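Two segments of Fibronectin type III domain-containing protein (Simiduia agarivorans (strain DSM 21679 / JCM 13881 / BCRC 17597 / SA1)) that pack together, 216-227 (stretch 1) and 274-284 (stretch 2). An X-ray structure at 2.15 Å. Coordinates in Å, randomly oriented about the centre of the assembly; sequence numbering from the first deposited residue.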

# COMPACT_ATOMS: atom_id res chain seq x y z
N LEU B 216 6.87 -24.85 -59.35
CA LEU B 216 6.81 -24.67 -60.79
C LEU B 216 5.83 -23.56 -61.11
O LEU B 216 4.71 -23.54 -60.58
CB LEU B 216 6.40 -25.96 -61.49
CG LEU B 216 6.11 -25.90 -62.99
CD1 LEU B 216 7.36 -25.51 -63.74
CD2 LEU B 216 5.60 -27.25 -63.46
N SER B 217 6.25 -22.63 -61.96
CA SER B 217 5.36 -21.55 -62.37
C SER B 217 4.19 -22.11 -63.18
O SER B 217 4.35 -23.08 -63.92
CB SER B 217 6.13 -20.52 -63.19
OG SER B 217 5.25 -19.56 -63.76
N PRO B 218 3.00 -21.51 -63.04
CA PRO B 218 1.82 -22.04 -63.74
C PRO B 218 2.00 -22.23 -65.24
O PRO B 218 1.40 -23.15 -65.81
CB PRO B 218 0.75 -20.98 -63.43
CG PRO B 218 1.14 -20.46 -62.10
CD PRO B 218 2.65 -20.46 -62.07
N ASN B 219 2.80 -21.40 -65.89
CA ASN B 219 3.05 -21.60 -67.31
C ASN B 219 4.07 -22.70 -67.58
O ASN B 219 4.42 -22.95 -68.74
CB ASN B 219 3.47 -20.28 -67.97
CG ASN B 219 4.76 -19.70 -67.39
OD1 ASN B 219 5.46 -20.36 -66.63
ND2 ASN B 219 5.06 -18.46 -67.77
N GLY B 220 4.54 -23.37 -66.52
CA GLY B 220 5.47 -24.48 -66.64
C GLY B 220 6.88 -24.12 -67.04
O GLY B 220 7.69 -25.02 -67.27
N GLN B 221 7.22 -22.83 -67.08
CA GLN B 221 8.44 -22.39 -67.74
C GLN B 221 9.57 -22.02 -66.78
O GLN B 221 10.72 -21.90 -67.22
CB GLN B 221 8.12 -21.22 -68.68
CG GLN B 221 7.11 -21.67 -69.72
CD GLN B 221 6.38 -20.54 -70.45
OE1 GLN B 221 5.15 -20.56 -70.54
NE2 GLN B 221 7.12 -19.61 -71.05
N VAL B 222 9.31 -21.92 -65.47
CA VAL B 222 10.36 -21.67 -64.49
C VAL B 222 10.18 -22.60 -63.30
O VAL B 222 9.05 -22.84 -62.85
CB VAL B 222 10.37 -20.19 -64.02
CG1 VAL B 222 11.61 -19.93 -63.19
CG2 VAL B 222 10.36 -19.26 -65.23
N LEU B 223 11.29 -23.10 -62.78
CA LEU B 223 11.32 -24.01 -61.64
C LEU B 223 12.17 -23.41 -60.53
O LEU B 223 13.28 -22.93 -60.78
CB LEU B 223 11.89 -25.38 -62.06
CG LEU B 223 12.01 -26.49 -61.01
CD1 LEU B 223 10.66 -27.10 -60.70
CD2 LEU B 223 13.00 -27.56 -61.47
N TYR B 224 11.64 -23.43 -59.30
CA TYR B 224 12.34 -22.95 -58.12
C TYR B 224 12.57 -24.10 -57.16
O TYR B 224 11.75 -25.02 -57.05
CB TYR B 224 11.56 -21.84 -57.41
CG TYR B 224 11.21 -20.67 -58.30
CD1 TYR B 224 12.06 -19.58 -58.43
CD2 TYR B 224 10.01 -20.64 -59.01
CE1 TYR B 224 11.74 -18.51 -59.24
CE2 TYR B 224 9.68 -19.58 -59.82
CZ TYR B 224 10.55 -18.51 -59.93
OH TYR B 224 10.23 -17.45 -60.74
N ALA B 225 13.69 -24.06 -56.45
CA ALA B 225 14.05 -25.17 -55.58
C ALA B 225 15.00 -24.69 -54.49
O ALA B 225 15.68 -23.67 -54.63
CB ALA B 225 14.69 -26.31 -56.37
N THR B 226 15.02 -25.45 -53.39
CA THR B 226 16.03 -25.31 -52.35
C THR B 226 16.82 -26.60 -52.27
O THR B 226 16.26 -27.70 -52.38
CB THR B 226 15.41 -25.00 -50.98
OG1 THR B 226 14.94 -26.21 -50.38
CG2 THR B 226 14.25 -24.02 -51.12
N TYR B 227 18.14 -26.48 -52.09
CA TYR B 227 19.04 -27.62 -52.07
C TYR B 227 19.85 -27.60 -50.79
O TYR B 227 20.27 -26.54 -50.32
CB TYR B 227 19.96 -27.61 -53.29
CG TYR B 227 19.36 -28.23 -54.52
CD1 TYR B 227 18.59 -27.48 -55.39
CD2 TYR B 227 19.57 -29.58 -54.82
CE1 TYR B 227 18.03 -28.04 -56.53
CE2 TYR B 227 19.02 -30.15 -55.96
CZ TYR B 227 18.26 -29.38 -56.81
OH TYR B 227 17.71 -29.94 -57.94
N SER B 274 0.13 -16.33 -60.67
CA SER B 274 1.25 -15.86 -61.49
C SER B 274 1.30 -16.64 -62.80
O SER B 274 2.17 -17.47 -63.04
CB SER B 274 2.56 -15.98 -60.71
OG SER B 274 2.47 -15.32 -59.46
N THR B 275 0.34 -16.33 -63.67
CA THR B 275 0.20 -17.01 -64.94
C THR B 275 1.07 -16.43 -66.04
O THR B 275 1.18 -17.04 -67.11
CB THR B 275 -1.27 -16.98 -65.40
OG1 THR B 275 -1.74 -15.63 -65.37
CG2 THR B 275 -2.12 -17.83 -64.48
N GLY B 276 1.69 -15.28 -65.82
CA GLY B 276 2.56 -14.63 -66.80
C GLY B 276 4.02 -14.89 -66.52
O GLY B 276 4.42 -16.00 -66.16
N ASN B 277 4.83 -13.85 -66.70
CA ASN B 277 6.27 -13.94 -66.51
C ASN B 277 6.75 -13.36 -65.19
O ASN B 277 7.95 -13.43 -64.89
CB ASN B 277 7.01 -13.25 -67.67
CG ASN B 277 6.51 -13.71 -69.03
OD1 ASN B 277 5.90 -14.77 -69.16
ND2 ASN B 277 6.77 -12.90 -70.05
N SER B 278 5.85 -12.80 -64.38
CA SER B 278 6.19 -12.32 -63.04
C SER B 278 5.61 -13.30 -62.02
O SER B 278 4.40 -13.52 -61.99
CB SER B 278 5.65 -10.91 -62.81
OG SER B 278 6.08 -10.41 -61.55
N HIS B 279 6.48 -13.88 -61.20
CA HIS B 279 6.10 -14.93 -60.27
C HIS B 279 6.23 -14.44 -58.83
O HIS B 279 7.23 -13.82 -58.47
CB HIS B 279 6.97 -16.17 -60.46
CG HIS B 279 7.12 -16.59 -61.89
ND1 HIS B 279 8.16 -17.37 -62.34
CD2 HIS B 279 6.34 -16.35 -62.97
CE1 HIS B 279 8.03 -17.58 -63.63
NE2 HIS B 279 6.93 -16.98 -64.04
N LYS B 280 5.21 -14.73 -58.03
CA LYS B 280 5.29 -14.59 -56.59
C LYS B 280 5.59 -15.96 -56.00
O LYS B 280 4.89 -16.93 -56.29
CB LYS B 280 3.98 -14.03 -56.02
CG LYS B 280 3.59 -12.66 -56.56
CD LYS B 280 4.31 -11.54 -55.82
CE LYS B 280 3.99 -10.19 -56.44
NZ LYS B 280 4.56 -9.06 -55.65
N VAL B 281 6.65 -16.03 -55.19
CA VAL B 281 7.11 -17.29 -54.60
C VAL B 281 7.04 -17.17 -53.09
O VAL B 281 7.54 -16.20 -52.51
CB VAL B 281 8.53 -17.64 -55.07
CG1 VAL B 281 8.91 -19.03 -54.58
CG2 VAL B 281 8.63 -17.56 -56.58
N LEU B 282 6.44 -18.18 -52.45
CA LEU B 282 6.26 -18.22 -51.01
C LEU B 282 7.30 -19.15 -50.40
O LEU B 282 7.50 -20.27 -50.89
CB LEU B 282 4.85 -18.70 -50.67
CG LEU B 282 4.30 -18.51 -49.26
CD1 LEU B 282 4.32 -17.04 -48.89
CD2 LEU B 282 2.89 -19.06 -49.20
N LEU B 283 7.96 -18.70 -49.33
CA LEU B 283 9.10 -19.46 -48.80
C LEU B 283 9.16 -19.34 -47.28
O LEU B 283 9.41 -18.25 -46.75
CB LEU B 283 10.41 -18.98 -49.43
CG LEU B 283 11.65 -19.78 -49.04
CD1 LEU B 283 11.57 -21.21 -49.56
CD2 LEU B 283 12.91 -19.09 -49.55
N GLY B 284 8.96 -20.46 -46.60
CA GLY B 284 9.22 -20.57 -45.17
C GLY B 284 10.37 -21.51 -44.91
O GLY B 284 11.23 -21.69 -45.78
O HOH W 1 3.27 -18.32 -65.09
O HOH W 2 7.62 -16.96 -67.36

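This is a side-chain contact between two nearly parallel strands, centred on His279, with a polar, water-bridged end at the loops and an apolar end along the strands. The axes of strands 222-227 and 278-284 run 16° apart and come no closer than 9.9 Å. No backbone hydrogen bond links them; side chains fill the gap.

His279 has the largest covered area, 88 Å². One direct hydrogen bond crosses the contact: Tyr224 OH to His279 ND1, at a short 2.6 Å. The geometry allows either atom to be the donor. The two rings meet rim to rim, with planes at 89° and centroids 5.9 Å apart. This arrangement brings the hydroxyl near the plane of the imidazole, where the ND1 lone pair or proton lies. Val222 also sits at the imidazole edge, with its CG2 3.3 Å from His279 CE1.

Ser217 covers one face of the same ring. Its CB lies 3.8 Å from the His279 centroid and 20° off the ring normal, a CH-pi contact. His279 NE2 makes a weak hydrogen bond of 3.4 Å to Gly276 O within its own stretch.

Further along the strands the contact becomes apolar. Val281 CG2 lies 4.0 Å from the Tyr224 ring centroid and only 11° off its normal, so the methyl sits squarely over the ring face. Tyr224 therefore uses its hydroxyl for His279 and a ring face for Val281. Beyond it, Thr226 CG2 reaches Leu283 CD1 at 4.2 Å. Tyr224 and Thr226 alternate with Leu223 and Ala225, whose side chains make no contact with the other stretch.

At the loop end, Ser217 to Gly220 form a type I turn. Ser217 OG donates to Asn219 OD1 at 3.0 Å, and Gln221 N donates to the same Asn219 OD1 at 3.1 Å. These bonds help hold the Asn219 side chain over the turn. Pro218 packs beside the second loop, with its CD 3.2 Å from Ser274 O. Asn219 ND2 is 3.0 Å from Gly276 O, but the angle is too poor for a hydrogen bond.

Water 1 bridges the loops. It is placed to donate to Ser217 OG (2.7 Å), Ser274 O (2.5 Å) and Gly276 O (2.8 Å), though with two protons it can serve only two at once. It also accepts from Asn219 N at 3.2 Å. Water 2 accepts from Asn219 ND2 at 3.0 Å and donates weakly to Asn277 OD1 at 3.3 Å.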